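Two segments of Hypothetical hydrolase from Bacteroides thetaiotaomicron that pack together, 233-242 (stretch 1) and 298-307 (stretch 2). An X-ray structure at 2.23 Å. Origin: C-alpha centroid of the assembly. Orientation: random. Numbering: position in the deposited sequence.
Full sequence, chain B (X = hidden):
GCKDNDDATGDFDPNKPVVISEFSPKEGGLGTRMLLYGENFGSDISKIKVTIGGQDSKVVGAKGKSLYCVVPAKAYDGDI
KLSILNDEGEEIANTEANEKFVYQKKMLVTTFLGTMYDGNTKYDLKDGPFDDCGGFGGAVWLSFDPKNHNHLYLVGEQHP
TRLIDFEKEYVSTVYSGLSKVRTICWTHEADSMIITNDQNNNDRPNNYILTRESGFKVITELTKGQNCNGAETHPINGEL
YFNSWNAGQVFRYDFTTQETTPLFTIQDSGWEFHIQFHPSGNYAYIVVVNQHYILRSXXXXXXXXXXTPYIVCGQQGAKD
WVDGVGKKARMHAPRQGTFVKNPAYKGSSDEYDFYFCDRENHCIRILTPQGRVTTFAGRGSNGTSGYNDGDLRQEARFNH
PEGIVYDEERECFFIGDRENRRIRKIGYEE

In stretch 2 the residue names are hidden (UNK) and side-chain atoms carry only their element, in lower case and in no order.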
# COMPACT_ATOMS: atom_id res chain seq x y z
N THR B 233 7.12 -19.89 -16.43
CA THR B 233 6.74 -20.93 -15.48
C THR B 233 5.49 -20.52 -14.71
O THR B 233 5.27 -19.32 -14.52
CB THR B 233 7.89 -21.24 -14.51
OG1 THR B 233 8.38 -20.01 -13.97
CG2 THR B 233 9.01 -22.03 -15.15
N HIS B 234 4.67 -21.50 -14.26
CA HIS B 234 3.50 -21.22 -13.41
C HIS B 234 4.03 -20.84 -12.01
O HIS B 234 4.89 -21.56 -11.48
CB HIS B 234 2.52 -22.40 -13.37
CG HIS B 234 1.25 -22.06 -12.65
ND1 HIS B 234 1.11 -22.28 -11.29
CD2 HIS B 234 0.14 -21.45 -13.10
CE1 HIS B 234 -0.09 -21.83 -10.97
NE2 HIS B 234 -0.72 -21.33 -12.03
N PRO B 235 3.59 -19.71 -11.40
CA PRO B 235 4.20 -19.29 -10.13
C PRO B 235 3.91 -20.18 -8.92
O PRO B 235 4.63 -20.06 -7.92
CB PRO B 235 3.67 -17.86 -9.92
CG PRO B 235 2.40 -17.80 -10.70
CD PRO B 235 2.62 -18.70 -11.89
N ILE B 236 2.91 -21.09 -9.01
CA ILE B 236 2.58 -21.96 -7.90
C ILE B 236 2.97 -23.43 -8.21
O ILE B 236 3.60 -24.08 -7.37
CB ILE B 236 1.07 -21.82 -7.51
CG1 ILE B 236 0.62 -20.34 -7.34
CG2 ILE B 236 0.64 -22.75 -6.32
CD1 ILE B 236 1.23 -19.50 -6.20
N ASN B 237 2.58 -23.95 -9.39
CA ASN B 237 2.83 -25.35 -9.75
C ASN B 237 4.18 -25.59 -10.49
O ASN B 237 4.60 -26.74 -10.62
CB ASN B 237 1.65 -25.92 -10.56
CG ASN B 237 0.35 -26.04 -9.77
OD1 ASN B 237 0.34 -26.25 -8.55
ND2 ASN B 237 -0.78 -25.91 -10.45
N GLY B 238 4.85 -24.53 -10.93
CA GLY B 238 6.18 -24.61 -11.54
C GLY B 238 6.38 -25.14 -12.94
O GLY B 238 7.53 -25.16 -13.39
N GLU B 239 5.32 -25.54 -13.67
CA GLU B 239 5.47 -26.05 -15.05
C GLU B 239 5.76 -24.89 -16.06
O GLU B 239 5.42 -23.74 -15.80
CB GLU B 239 4.26 -26.89 -15.50
CG GLU B 239 2.99 -26.12 -15.78
CD GLU B 239 2.06 -25.82 -14.61
OE1 GLU B 239 2.49 -25.96 -13.45
OE2 GLU B 239 0.90 -25.46 -14.87
N LEU B 240 6.39 -25.23 -17.20
CA LEU B 240 6.80 -24.25 -18.21
C LEU B 240 5.85 -24.20 -19.41
O LEU B 240 5.51 -25.23 -19.98
CB LEU B 240 8.21 -24.58 -18.69
CG LEU B 240 8.88 -23.56 -19.61
CD1 LEU B 240 9.49 -22.45 -18.81
CD2 LEU B 240 9.94 -24.21 -20.44
N TYR B 241 5.47 -22.98 -19.81
CA TYR B 241 4.64 -22.71 -20.98
C TYR B 241 5.47 -21.94 -21.98
O TYR B 241 6.20 -21.02 -21.60
CB TYR B 241 3.37 -21.94 -20.59
CG TYR B 241 2.45 -22.76 -19.71
CD1 TYR B 241 1.52 -23.63 -20.27
CD2 TYR B 241 2.53 -22.69 -18.32
CE1 TYR B 241 0.69 -24.41 -19.47
CE2 TYR B 241 1.70 -23.47 -17.51
CZ TYR B 241 0.80 -24.35 -18.10
OH TYR B 241 0.01 -25.15 -17.32
N PHE B 242 5.42 -22.32 -23.25
CA PHE B 242 6.18 -21.62 -24.28
C PHE B 242 5.44 -21.77 -25.59
O PHE B 242 4.44 -22.49 -25.65
CB PHE B 242 7.63 -22.12 -24.36
CG PHE B 242 7.79 -23.59 -24.64
CD1 PHE B 242 7.82 -24.52 -23.61
CD2 PHE B 242 7.98 -24.05 -25.95
CE1 PHE B 242 7.97 -25.89 -23.87
CE2 PHE B 242 8.13 -25.41 -26.21
CZ PHE B 242 8.14 -26.32 -25.17
N UNK B 298 -7.32 -18.44 -18.61
CA UNK B 298 -7.57 -18.86 -17.24
C UNK B 298 -6.87 -20.18 -16.94
O UNK B 298 -6.77 -21.05 -17.81
o UNK B 298 -9.14 -16.62 -16.47
o UNK B 298 -11.04 -17.61 -17.09
c UNK B 298 -9.09 -18.98 -16.96
c UNK B 298 -9.81 -17.64 -16.84
N UNK B 299 -6.34 -20.30 -15.72
CA UNK B 299 -5.66 -21.51 -15.30
C UNK B 299 -6.64 -22.50 -14.68
O UNK B 299 -7.42 -22.13 -13.80
o UNK B 299 -0.93 -25.35 -13.15
c UNK B 299 -3.67 -22.96 -12.78
c UNK B 299 -3.63 -22.30 -14.00
c UNK B 299 -2.66 -22.69 -14.93
c UNK B 299 -1.83 -24.37 -13.43
c UNK B 299 -4.56 -21.16 -14.29
c UNK B 299 -2.78 -24.01 -12.50
c UNK B 299 -1.76 -23.71 -14.65
N UNK B 300 -6.62 -23.76 -15.16
CA UNK B 300 -7.44 -24.85 -14.60
C UNK B 300 -6.58 -25.54 -13.53
O UNK B 300 -5.62 -26.24 -13.85
o UNK B 300 -9.02 -27.20 -14.09
c UNK B 300 -7.90 -25.81 -15.72
c UNK B 300 -8.91 -26.89 -15.32
o UNK B 300 -9.56 -27.46 -16.23
N UNK B 301 -6.91 -25.29 -12.26
CA UNK B 301 -6.13 -25.82 -11.13
C UNK B 301 -6.24 -27.33 -11.00
O UNK B 301 -5.32 -27.96 -10.48
c UNK B 301 -6.84 -22.60 -10.21
c UNK B 301 -3.83 -20.94 -9.10
c UNK B 301 -6.12 -23.68 -9.79
c UNK B 301 -6.55 -25.12 -9.83
n UNK B 301 -6.12 -21.44 -10.01
c UNK B 301 -3.69 -23.76 -8.82
c UNK B 301 -4.85 -23.17 -9.35
c UNK B 301 -2.71 -21.55 -8.59
c UNK B 301 -4.89 -21.76 -9.48
c UNK B 301 -2.63 -22.94 -8.45
N UNK B 302 -7.33 -27.91 -11.51
CA UNK B 302 -7.55 -29.35 -11.46
C UNK B 302 -6.70 -30.10 -12.49
O UNK B 302 -6.21 -31.19 -12.19
c UNK B 302 -9.03 -29.66 -11.67
c UNK B 302 -9.88 -29.52 -10.42
c UNK B 302 -10.73 -31.90 -9.84
n UNK B 302 -11.32 -33.02 -10.62
c UNK B 302 -11.06 -30.52 -10.42
N UNK B 303 -6.54 -29.55 -13.69
CA UNK B 303 -5.77 -30.19 -14.75
C UNK B 303 -4.33 -29.64 -14.79
O UNK B 303 -3.49 -30.17 -15.52
c UNK B 303 -6.46 -30.03 -16.10
o UNK B 303 -6.44 -28.65 -16.45
c UNK B 303 -7.90 -30.54 -16.08
N UNK B 304 -4.07 -28.58 -13.99
CA UNK B 304 -2.78 -27.88 -13.88
C UNK B 304 -2.35 -27.40 -15.29
O UNK B 304 -1.20 -27.60 -15.69
n UNK B 304 -0.32 -30.43 -8.65
c UNK B 304 -0.96 -29.71 -10.94
c UNK B 304 -2.06 -29.02 -11.72
c UNK B 304 -1.71 -28.75 -13.18
c UNK B 304 -1.45 -30.10 -9.57
N UNK B 305 -3.30 -26.78 -16.04
CA UNK B 305 -3.10 -26.26 -17.40
C UNK B 305 -3.78 -24.94 -17.67
O UNK B 305 -4.87 -24.67 -17.14
n UNK B 305 -2.43 -32.70 -20.73
n UNK B 305 -3.96 -31.24 -21.61
c UNK B 305 -3.67 -27.25 -18.43
c UNK B 305 -2.82 -28.48 -18.70
c UNK B 305 -3.11 -31.57 -20.63
n UNK B 305 -2.95 -30.76 -19.59
c UNK B 305 -3.67 -29.51 -19.39
N UNK B 306 -3.18 -24.15 -18.57
CA UNK B 306 -3.79 -22.95 -19.10
C UNK B 306 -4.94 -23.41 -20.00
O UNK B 306 -4.87 -24.52 -20.56
c UNK B 306 -2.66 -20.15 -18.36
c UNK B 306 -1.86 -21.20 -19.08
c UNK B 306 -2.75 -22.14 -19.89
c UNK B 306 -0.83 -20.54 -19.99
N UNK B 307 -6.00 -22.63 -20.12
CA UNK B 307 -7.14 -23.06 -20.96
C UNK B 307 -7.36 -22.07 -22.11
O UNK B 307 -6.72 -21.03 -22.14
o UNK B 307 -8.71 -21.94 -19.50
c UNK B 307 -8.25 -24.27 -19.00
c UNK B 307 -8.40 -23.21 -20.08
O HOH W 1 -3.16 -27.20 -9.01

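Position 298 carries two carbons, the second bearing two oxygens, and lies out of reach of stretch 1. A short carboxylate of this size is Asp298.

At position 299 one carbon leads to a six-carbon ring bearing a single oxygen. The ring stacks face to face on that of His234, with centroids 3.8 Å apart and planes at 23°, and its oxygen reaches Asn237 and Glu239. This is Tyr299. Its hydroxyl accepts from Asn237, ND2 to Tyr299 OH being 2.8 Å at an angle of 172°, and donates to Glu239, with Tyr299 OH 2.5 Å from Glu239 OE2.

Position 300 repeats the pattern of two carbons and two oxygens without touching stretch 1; it is Asp300.

Position 301 has one carbon followed by fused five- and six-membered rings holding eight carbons and one nitrogen. Its CA-to-CB bond points sideways, yet the ring end comes nearer, touching Ile236. The edge of the His234 ring is directed at the face of the fused system, offset, with planes at 84°. The indole is that of Trp301, whose CH2 lies 3.8 Å from Ile236 CG1.

Position 302 shows four carbons in a row ending in nitrogen, out of reach of stretch 1, hence Lys302. Its backbone N donates to Asp300 OD1 over 3.2 Å.

One carbon carrying an oxygen and a carbon, also clear of stretch 1, identifies position 303 as Thr303.

Position 304 again has four carbons ending in nitrogen, and this chain touches Asn237. With phi/psi of 56/47°, this is Lys304, its CG 3.6 Å from Asn237 ND2.

At position 305, three carbons, a nitrogen and a carbon with two further nitrogens form a guanidinium side chain. The CA-to-CB bond points away, and the closest approach is through the backbone, CA of 305 to Tyr241 OH at 3.3 Å. This is Arg305.

Position 306 holds four carbons forked at the second, one of them over the face of the Tyr241 ring: Leu306. Its CD1 is 4.0 Å from the centroid of the Tyr241 ring and 17° off the normal, a CH-pi contact.

Position 307, one carbon with an oxygen and a carbon, out of reach of stretch 1, is Thr307; its OG1 donates to Asp298 O at 2.7 Å.

The contact therefore combines ring packing with a directed polar network. Glu239 OE2 accepts from both tyrosines, the bond from Tyr241 OH measuring 2.6 Å, while Asn237 supplies the proton received by Tyr299 OH. Asn237 N donates to His234 ND1 over 2.9 Å. The O of water 1 extends the network, accepting from Asn237 ND2 at 3.1 Å and donating to Trp301 O at 2.7 Å. Together the two stretches bury 414 Å².

Stretch 2, residues 298-307: DYDWKTKRLT
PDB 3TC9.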